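Long-range contacts in putative oxidoreductase (Mycobacterium avium, PDB 3QHA), which probably catalyses the NAD(P)-dependent oxidation or reduction of a small hydroxyacid-type substrate: residues L18-G24 / G40-D45; R33-W37 / P159-W164; T106-T110 / G177-K181; R232-L238 / G286-P290. Residues are numbered along the deposited sequence.

Contact 1: L18-G24 / G40-D45; sequences LGYIGLG and GVTVYD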
# COMPACT_ATOMS: atom_id res chain seq x y z
N LEU B 18 32.50 -0.38 12.54
CA LEU B 18 31.09 -0.38 12.92
C LEU B 18 30.83 -1.04 14.27
O LEU B 18 31.52 -2.00 14.64
CB LEU B 18 30.24 -1.08 11.86
CG LEU B 18 30.26 -0.51 10.44
CD1 LEU B 18 29.28 -1.28 9.56
CD2 LEU B 18 29.92 0.98 10.43
N GLY B 19 29.84 -0.53 14.99
CA GLY B 19 29.35 -1.15 16.22
C GLY B 19 27.85 -1.33 16.14
O GLY B 19 27.16 -0.50 15.54
N TYR B 20 27.34 -2.42 16.72
CA TYR B 20 25.89 -2.65 16.76
C TYR B 20 25.44 -3.15 18.13
O TYR B 20 25.93 -4.16 18.63
CB TYR B 20 25.44 -3.63 15.67
CG TYR B 20 24.04 -3.33 15.17
CD1 TYR B 20 23.84 -2.73 13.94
CD2 TYR B 20 22.93 -3.61 15.96
CE1 TYR B 20 22.56 -2.42 13.49
CE2 TYR B 20 21.65 -3.31 15.52
CZ TYR B 20 21.47 -2.72 14.28
OH TYR B 20 20.20 -2.42 13.85
N ILE B 21 24.50 -2.42 18.73
CA ILE B 21 23.93 -2.79 20.02
C ILE B 21 22.45 -3.11 19.84
O ILE B 21 21.68 -2.27 19.37
CB ILE B 21 24.12 -1.67 21.06
CG1 ILE B 21 25.62 -1.40 21.27
CG2 ILE B 21 23.46 -2.04 22.38
CD1 ILE B 21 25.91 -0.25 22.20
N GLY B 22 22.07 -4.34 20.21
CA GLY B 22 20.69 -4.83 20.06
C GLY B 22 20.54 -5.72 18.84
O GLY B 22 20.46 -5.23 17.71
N LEU B 23 20.49 -7.04 19.06
CA LEU B 23 20.41 -8.02 17.98
C LEU B 23 19.06 -8.74 17.98
O LEU B 23 19.00 -9.97 17.93
CB LEU B 23 21.55 -9.04 18.10
CG LEU B 23 22.97 -8.46 18.09
CD1 LEU B 23 24.00 -9.56 18.33
CD2 LEU B 23 23.26 -7.74 16.78
N GLY B 24 17.98 -7.97 18.02
CA GLY B 24 16.63 -8.51 17.96
C GLY B 24 16.20 -8.78 16.54
O GLY B 24 17.04 -8.98 15.65
N GLY B 40 34.02 -4.00 8.81
CA GLY B 40 33.65 -5.03 9.78
C GLY B 40 32.70 -4.46 10.82
O GLY B 40 32.56 -3.24 10.93
N VAL B 41 32.06 -5.35 11.58
CA VAL B 41 31.15 -4.92 12.64
C VAL B 41 31.44 -5.65 13.95
O VAL B 41 31.77 -6.84 13.96
CB VAL B 41 29.67 -5.12 12.24
CG1 VAL B 41 29.36 -6.60 12.02
CG2 VAL B 41 28.75 -4.51 13.28
N THR B 42 31.33 -4.91 15.06
CA THR B 42 31.46 -5.46 16.40
C THR B 42 30.10 -5.36 17.07
O THR B 42 29.49 -4.29 17.10
CB THR B 42 32.49 -4.66 17.23
OG1 THR B 42 33.78 -4.77 16.62
CG2 THR B 42 32.57 -5.19 18.65
N VAL B 43 29.61 -6.48 17.60
CA VAL B 43 28.24 -6.55 18.08
C VAL B 43 28.16 -6.83 19.56
O VAL B 43 29.07 -7.42 20.15
CB VAL B 43 27.43 -7.63 17.33
CG1 VAL B 43 27.36 -7.32 15.84
CG2 VAL B 43 28.03 -9.01 17.56
N TYR B 44 27.07 -6.38 20.16
CA TYR B 44 26.76 -6.74 21.54
C TYR B 44 25.25 -6.87 21.77
O TYR B 44 24.46 -6.03 21.33
CB TYR B 44 27.33 -5.73 22.52
CG TYR B 44 26.94 -6.07 23.94
CD1 TYR B 44 27.66 -7.01 24.67
CD2 TYR B 44 25.83 -5.49 24.54
CE1 TYR B 44 27.30 -7.34 25.97
CE2 TYR B 44 25.46 -5.81 25.82
CZ TYR B 44 26.19 -6.74 26.54
OH TYR B 44 25.82 -7.06 27.82
N ASP B 45 24.88 -7.94 22.46
CA ASP B 45 23.54 -8.14 22.98
C ASP B 45 23.69 -8.99 24.23
O ASP B 45 24.51 -9.91 24.25
CB ASP B 45 22.65 -8.82 21.94
CG ASP B 45 21.19 -8.89 22.36
OD1 ASP B 45 20.35 -8.24 21.69
OD2 ASP B 45 20.88 -9.57 23.35
O HOH W 1 33.98 -2.75 14.83

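Contact 2: R33-W37 / P159-W164; sequences RMTEW and PAFKHW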
# COMPACT_ATOMS: atom_id res chain seq x y z
N ARG B 33 23.98 -7.97 7.83
CA ARG B 33 24.33 -7.30 6.57
C ARG B 33 25.67 -6.56 6.71
O ARG B 33 26.48 -6.56 5.79
CB ARG B 33 23.22 -6.33 6.16
CG ARG B 33 23.57 -5.36 5.02
CD ARG B 33 23.80 -6.09 3.71
NE ARG B 33 24.13 -5.18 2.62
CZ ARG B 33 24.46 -5.55 1.38
NH1 ARG B 33 24.51 -6.84 1.05
NH2 ARG B 33 24.74 -4.63 0.46
N MET B 34 25.88 -5.96 7.87
CA MET B 34 27.11 -5.21 8.15
C MET B 34 28.38 -6.06 8.27
O MET B 34 29.49 -5.52 8.25
CB MET B 34 26.95 -4.37 9.41
CG MET B 34 25.95 -3.24 9.27
SD MET B 34 25.83 -2.25 10.76
CE MET B 34 24.41 -1.23 10.37
N THR B 35 28.26 -7.39 8.38
CA THR B 35 29.44 -8.25 8.36
C THR B 35 30.12 -8.24 6.99
O THR B 35 31.28 -8.62 6.86
CB THR B 35 29.12 -9.71 8.76
OG1 THR B 35 28.14 -10.25 7.87
CG2 THR B 35 28.63 -9.79 10.19
N GLU B 36 29.38 -7.80 5.97
CA GLU B 36 29.89 -7.69 4.61
C GLU B 36 30.56 -6.32 4.33
O GLU B 36 31.22 -6.15 3.31
CB GLU B 36 28.77 -7.95 3.60
CG GLU B 36 28.30 -9.41 3.60
CD GLU B 36 26.86 -9.58 3.14
OE1 GLU B 36 26.01 -9.94 3.98
OE2 GLU B 36 26.58 -9.34 1.94
N TRP B 37 30.36 -5.37 5.24
CA TRP B 37 31.04 -4.06 5.17
C TRP B 37 32.54 -4.27 5.39
O TRP B 37 32.92 -5.01 6.30
CB TRP B 37 30.45 -3.13 6.24
CG TRP B 37 31.10 -1.77 6.38
CD1 TRP B 37 31.85 -1.33 7.44
CD2 TRP B 37 31.02 -0.66 5.47
NE1 TRP B 37 32.26 -0.04 7.23
CE2 TRP B 37 31.76 0.40 6.03
CE3 TRP B 37 30.39 -0.47 4.23
CZ2 TRP B 37 31.89 1.64 5.40
CZ3 TRP B 37 30.53 0.76 3.60
CH2 TRP B 37 31.27 1.80 4.19
N PRO B 159 28.14 6.78 3.05
CA PRO B 159 28.64 5.56 2.42
C PRO B 159 28.37 4.29 3.23
O PRO B 159 28.05 3.25 2.66
CB PRO B 159 30.14 5.82 2.29
CG PRO B 159 30.25 7.30 2.18
CD PRO B 159 29.18 7.83 3.10
N ALA B 160 28.49 4.39 4.55
CA ALA B 160 28.21 3.26 5.45
C ALA B 160 26.74 2.86 5.39
O ALA B 160 26.41 1.68 5.29
CB ALA B 160 28.61 3.61 6.88
N PHE B 161 25.86 3.86 5.46
CA PHE B 161 24.41 3.65 5.40
C PHE B 161 23.98 3.04 4.07
O PHE B 161 23.12 2.16 4.04
CB PHE B 161 23.66 4.97 5.63
CG PHE B 161 23.50 5.35 7.08
CD1 PHE B 161 24.47 5.02 8.03
CD2 PHE B 161 22.39 6.07 7.49
CE1 PHE B 161 24.31 5.39 9.36
CE2 PHE B 161 22.23 6.44 8.82
CZ PHE B 161 23.19 6.10 9.75
N LYS B 162 24.59 3.50 2.98
CA LYS B 162 24.28 3.00 1.63
C LYS B 162 24.52 1.49 1.48
O LYS B 162 23.91 0.85 0.62
CB LYS B 162 25.10 3.75 0.58
N HIS B 163 25.39 0.93 2.32
CA HIS B 163 25.68 -0.51 2.29
C HIS B 163 24.49 -1.37 2.73
O HIS B 163 24.27 -2.45 2.19
CB HIS B 163 26.90 -0.81 3.17
CG HIS B 163 27.13 -2.27 3.40
ND1 HIS B 163 27.56 -3.13 2.41
CD2 HIS B 163 26.98 -3.03 4.52
CE1 HIS B 163 27.67 -4.35 2.90
NE2 HIS B 163 27.33 -4.32 4.18
N TRP B 164 23.73 -0.89 3.72
CA TRP B 164 22.59 -1.64 4.26
C TRP B 164 21.23 -1.00 3.98
O TRP B 164 20.19 -1.59 4.29
CB TRP B 164 22.76 -1.87 5.77
CG TRP B 164 22.97 -0.62 6.58
CD1 TRP B 164 24.16 -0.11 7.00
CD2 TRP B 164 21.96 0.27 7.07
NE1 TRP B 164 23.96 1.04 7.72
CE2 TRP B 164 22.61 1.30 7.78
CE3 TRP B 164 20.56 0.30 6.97
CZ2 TRP B 164 21.92 2.35 8.38
CZ3 TRP B 164 19.87 1.35 7.58
CH2 TRP B 164 20.56 2.36 8.28

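Contact 3: T106-T110 / G177-K181; sequences TISDT and GTRMK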
# COMPACT_ATOMS: atom_id res chain seq x y z
N THR B 106 12.50 2.92 18.00
CA THR B 106 11.54 3.97 18.29
C THR B 106 11.97 4.86 19.46
O THR B 106 12.32 4.38 20.54
CB THR B 106 10.15 3.39 18.58
OG1 THR B 106 9.72 2.60 17.46
CG2 THR B 106 9.14 4.50 18.82
N ILE B 107 11.97 6.17 19.19
CA ILE B 107 12.18 7.19 20.21
C ILE B 107 11.21 8.35 19.96
O ILE B 107 10.66 8.47 18.86
CB ILE B 107 13.64 7.71 20.21
CG1 ILE B 107 14.04 8.27 18.84
CG2 ILE B 107 14.60 6.59 20.63
CD1 ILE B 107 15.51 8.64 18.72
N SER B 108 10.99 9.17 20.98
CA SER B 108 10.26 10.42 20.81
C SER B 108 11.17 11.37 20.04
O SER B 108 12.39 11.21 20.08
CB SER B 108 9.90 11.02 22.17
OG SER B 108 11.06 11.43 22.87
N ASP B 109 10.60 12.36 19.33
CA ASP B 109 11.45 13.25 18.53
C ASP B 109 12.32 14.19 19.38
O ASP B 109 13.40 14.60 18.94
CB ASP B 109 10.64 14.02 17.46
CG ASP B 109 9.73 15.09 18.04
OD1 ASP B 109 9.67 16.19 17.47
OD2 ASP B 109 9.06 14.82 19.07
N THR B 110 11.88 14.51 20.59
CA THR B 110 12.69 15.31 21.51
C THR B 110 13.86 14.53 22.12
O THR B 110 14.85 15.13 22.54
CB THR B 110 11.84 15.94 22.64
OG1 THR B 110 10.85 15.00 23.08
CG2 THR B 110 11.15 17.21 22.15
N GLY B 177 14.52 12.82 11.36
CA GLY B 177 14.35 11.42 11.00
C GLY B 177 13.14 10.83 11.70
O GLY B 177 12.27 10.23 11.07
N THR B 178 13.09 11.02 13.02
CA THR B 178 12.00 10.52 13.84
C THR B 178 10.67 11.02 13.29
O THR B 178 9.74 10.24 13.09
CB THR B 178 12.12 11.00 15.31
OG1 THR B 178 13.33 10.48 15.88
CG2 THR B 178 10.93 10.53 16.13
N ARG B 179 10.60 12.32 13.03
CA ARG B 179 9.36 12.94 12.57
C ARG B 179 8.90 12.46 11.19
O ARG B 179 7.70 12.30 10.98
CB ARG B 179 9.49 14.47 12.61
CG ARG B 179 9.55 15.03 14.03
CD ARG B 179 9.41 16.54 14.06
NE ARG B 179 10.53 17.21 13.41
CZ ARG B 179 11.69 17.52 14.00
NH1 ARG B 179 11.92 17.24 15.28
NH2 ARG B 179 12.64 18.13 13.29
N MET B 180 9.83 12.20 10.27
CA MET B 180 9.45 11.60 8.99
C MET B 180 8.92 10.18 9.23
O MET B 180 7.96 9.76 8.59
CB MET B 180 10.61 11.57 7.98
CG MET B 180 10.16 11.20 6.56
SD MET B 180 11.41 11.43 5.27
CE MET B 180 11.49 13.22 5.19
N LYS B 181 9.55 9.46 10.16
CA LYS B 181 9.11 8.11 10.52
C LYS B 181 7.70 8.11 11.12
O LYS B 181 6.91 7.22 10.81
CB LYS B 181 10.09 7.47 11.51

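Contact 4: R232-L238 / G286-P290; sequences RDNMKDL and GLGVP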
# COMPACT_ATOMS: atom_id res chain seq x y z
N ARG B 232 3.49 15.21 -4.49
CA ARG B 232 3.37 16.67 -4.44
C ARG B 232 4.44 17.31 -3.56
O ARG B 232 4.79 16.78 -2.51
CB ARG B 232 1.99 17.06 -3.92
CG ARG B 232 0.84 16.74 -4.86
CD ARG B 232 -0.39 17.53 -4.47
NE ARG B 232 -1.21 16.85 -3.48
CZ ARG B 232 -2.05 17.44 -2.63
NH1 ARG B 232 -2.75 16.69 -1.79
NH2 ARG B 232 -2.18 18.76 -2.59
N ASP B 233 4.92 18.48 -3.98
CA ASP B 233 5.92 19.25 -3.23
C ASP B 233 5.34 19.87 -1.96
O ASP B 233 6.03 20.00 -0.95
CB ASP B 233 6.49 20.38 -4.09
CG ASP B 233 7.40 19.87 -5.20
OD1 ASP B 233 7.44 18.65 -5.44
OD2 ASP B 233 8.07 20.71 -5.84
N ASN B 234 4.07 20.28 -2.04
CA ASN B 234 3.39 20.97 -0.95
C ASN B 234 1.90 20.65 -1.00
O ASN B 234 1.43 20.02 -1.94
CB ASN B 234 3.63 22.48 -1.06
CG ASN B 234 3.19 23.04 -2.40
OD1 ASN B 234 2.01 22.95 -2.77
ND2 ASN B 234 4.13 23.61 -3.15
N MET B 235 1.15 21.09 0.01
CA MET B 235 -0.28 20.75 0.10
C MET B 235 -1.22 21.84 -0.41
O MET B 235 -2.39 21.89 -0.04
CB MET B 235 -0.63 20.34 1.53
CG MET B 235 0.12 19.10 2.00
SD MET B 235 -0.09 17.70 0.89
CE MET B 235 -1.76 17.19 1.30
N LYS B 236 -0.72 22.70 -1.30
CA LYS B 236 -1.56 23.70 -1.95
C LYS B 236 -2.54 23.03 -2.90
O LYS B 236 -2.26 21.95 -3.44
CB LYS B 236 -0.71 24.70 -2.74
CG LYS B 236 0.20 25.58 -1.91
CD LYS B 236 1.16 26.34 -2.82
CE LYS B 236 1.47 27.73 -2.29
NZ LYS B 236 2.11 27.67 -0.95
N ASP B 237 -3.68 23.68 -3.12
CA ASP B 237 -4.66 23.19 -4.08
C ASP B 237 -4.06 23.21 -5.48
O ASP B 237 -3.30 24.11 -5.82
CB ASP B 237 -5.94 24.04 -4.05
CG ASP B 237 -6.73 23.87 -2.76
OD1 ASP B 237 -6.60 22.82 -2.10
OD2 ASP B 237 -7.48 24.80 -2.41
N LEU B 238 -4.42 22.22 -6.28
CA LEU B 238 -3.94 22.11 -7.65
C LEU B 238 -4.70 23.07 -8.56
O LEU B 238 -5.93 23.03 -8.63
CB LEU B 238 -4.08 20.68 -8.17
CG LEU B 238 -3.44 19.58 -7.31
CD1 LEU B 238 -3.74 18.21 -7.90
CD2 LEU B 238 -1.94 19.80 -7.17
N GLY B 286 -8.05 16.63 0.64
CA GLY B 286 -6.73 16.02 0.80
C GLY B 286 -5.95 15.97 -0.50
O GLY B 286 -4.75 16.23 -0.51
N LEU B 287 -6.63 15.64 -1.60
CA LEU B 287 -6.00 15.61 -2.93
C LEU B 287 -5.68 17.00 -3.51
O LEU B 287 -5.04 17.09 -4.56
CB LEU B 287 -6.91 14.87 -3.92
CG LEU B 287 -7.12 13.37 -3.69
CD1 LEU B 287 -8.23 12.85 -4.58
CD2 LEU B 287 -5.83 12.60 -3.93
N GLY B 288 -6.12 18.06 -2.85
CA GLY B 288 -5.91 19.42 -3.35
C GLY B 288 -6.81 19.76 -4.53
O GLY B 288 -6.50 20.68 -5.29
N VAL B 289 -7.90 19.02 -4.68
CA VAL B 289 -8.95 19.35 -5.66
C VAL B 289 -10.30 19.36 -4.95
O VAL B 289 -11.16 18.51 -5.23
CB VAL B 289 -8.95 18.38 -6.87
CG1 VAL B 289 -7.77 18.67 -7.79
CG2 VAL B 289 -8.94 16.93 -6.41
N PRO B 290 -10.50 20.31 -4.02
CA PRO B 290 -11.77 20.41 -3.31
C PRO B 290 -12.92 20.82 -4.23
O PRO B 290 -12.68 21.33 -5.33
CB PRO B 290 -11.50 21.51 -2.28
CG PRO B 290 -10.45 22.36 -2.90
CD PRO B 290 -9.58 21.39 -3.64
O HOH W 2 -4.16 19.18 -0.02

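Contact 1: L18-G24 / G40-D45
Strands 18-21 and 41-44 run parallel, their short axes 4.5 Å apart at closest and inclined by 18°, with Leu-18 opposite Val-41 and Ile-21 opposite Tyr-44. Five backbone hydrogen bonds join them: Leu-18 N to Gly-40 O (3.3 Å), Thr-42 N to Leu-18 O (2.9 Å), Tyr-20 N to Thr-42 O (2.9 Å), Tyr-44 N to Tyr-20 O (2.9 Å) and Gly-22 N to Tyr-44 O (3.1 Å). A water also bridges Leu-18 O and Thr-42 OG1. One sheet face carries Leu-18, Tyr-20, Val-41 and Val-43, which pack through Leu-18 CB on Val-41 CG2 (4.0 Å) and Tyr-20 CB on Val-43 CG1 (4.2 Å); Met-30 and Ala-31 of helix 27-33 help cover it. Ile-21 and Tyr-44 lie on the other face, against Val-65 and Val-68. Past the strand, Leu-23 CD1 reaches Val-43 CB (4.1 Å), while Leu-23 N donates to Asp-45 OD1 (2.9 Å), an oxygen also salt-bridged to Arg-47. This is the first beta-alpha-beta unit of a Rossmann fold, and Gly-22 and Gly-24 fit its GxGxxG pattern. The Asp-45 carboxylate therefore ties the glycine turn to the end of the second strand, an arrangement consistent with a dinucleotide-binding site.

Contact 2: R33-W37 / P159-W164
His-163 bonds to the 33-37 turn through both its ring and its backbone. Its NE2 donates to Arg-33 O (2.9 Å), and its carbonyl O accepts from Arg-33 NE and Arg-33 NH2, both at 2.8 Å. Arg-33 O also takes the Glu-36 N proton (3.2 Å), while Arg-33 NH1 forms a salt bridge with Glu-36 OE2 (3.4 Å), so all three guanidinium nitrogens have partners. The Arg-33 guanidinium lies flat on the His-163 imidazole, centres 4.2 Å apart and planes at 13°; Trp-37 CB makes a CH-pi contact on the opposite imidazole face. Trp-37 N is spent on Met-34 O (3.1 Å), and its indole NE1 on Leu-16 O. Ala-160 CA sits over the Trp-37 six-membered ring, 4.0 Å from its centroid. Met-34 CE lies 3.8 Å from the centroid of the Trp-164 five-membered ring, a CH-pi contact, with Met-34 SD oblique at 5.2 Å, a Met-aromatic contact. The turn after helix 27-33 thus joins the C-terminal part of helix 151-164, Met-34 packing on Leu-18 and Tyr-20 of strand 18-21 and Trp-164 on Leu-143 and Thr-145 of strand 143-148.

Contact 3: T106-T110 / G177-K181
A small, mixed polar and apolar contact joins the loop entering helix 109-119 of the Rossmann domain to the start of the long helix 176-204, which leads into the helical C-terminal domain. Only 208 Å² is buried between the segments. Thr-178 points toward the loop, its methyl CG2 lying 3.4 Å from Ile-107 O and 3.7 Å from both Asp-109 CA and Asp-109 CB. The Thr-178 hydroxyl OG1, though also near Ile-107 CG1 (3.8 Å), has its hydrogen bond with Asp-128 of strand 125-132. One residue on, the end of the Arg-179 side chain comes over to the first turn of helix 109-119: Arg-179 NH1 meets Asp-109 OD1 at 3.3 Å in a salt bridge whose hydrogen bond is weak. Leu-265 of the second subunit packs on both Asp-109 and Arg-179, placing this ion pair beside the dimer interface. These two segments therefore meet through one long charge pair and a threonine methyl, not through interlocked apolar side chains.

Contact 4: R232-L238 / G286-P290
Two hydrogen bonds link the loops directly. Leu-238 N donates to Gly-288 O (2.8 Å, 162°), and Arg-232 NH1 to Gly-286 O, a very short 2.4 Å with a bent angle of 120°. A water adds an indirect link, accepting from Arg-232 NH2 (3.3 Å) and donating to Gly-286 O (3.0 Å). The Asp-237 CA also approaches Gly-288 O (3.3 Å) in a CA-H...O contact, so this carbonyl receives two neighbouring groups of the 232-238 loop. Within that loop, Asn-234 OD1 accepts from Lys-236 N (3.1 Å), forming an Asx turn. The apolar link is Leu-238 CD1 on Val-289 CG1 (4.1 Å). Two further contacts meet the helix-end backbone: Met-235 CE lies 3.6 Å from Gly-286 O, and Leu-287 C sits over one face of the Arg-232 guanidinium. Phe-248 of helix 245-268 packs against Arg-232, Leu-238 and Leu-287. The second subunit comes close too, its Met-199 packing on Arg-232 and Met-235 and its Glu-203 bonding to Met-235 N. At Gly-288 any CB would clash with Arg-232 NH2 and crowd Lys-236 O, and phi is positive at 74°. With two bonds back into the last turn, this glycine ends helix 274-286 in a Schellman motif, and the arginine and Leu-238 N bind the carbonyls of that helix terminus in the all-helical C-terminal domain.

Overall arrangement
Contacts 1 and 2 share one neighbourhood of the Rossmann domain, their centres 13 Å apart: Leu-18 CD1 touches Trp-37 CD1 (3.3 Å), and Tyr-20 CD1 lies 3.8 Å from Met-34 SD. Contact 1 is the buried one, built on regular strand pairing, whereas contact 2, partly buried like contacts 3 and 4, relies on side-chain-to-carbonyl bonds and stacked groups. Contact 3 lies at the junction of the two domains and has the smallest buried area, with a salt bridge whose hydrogen bond is weak. Contact 4, on the opposite side of the chain's centre from contacts 1 and 2, joins loops of the helical domain through carbonyls. Contacts 3 and 4 both adjoin the second subunit; the first two do not.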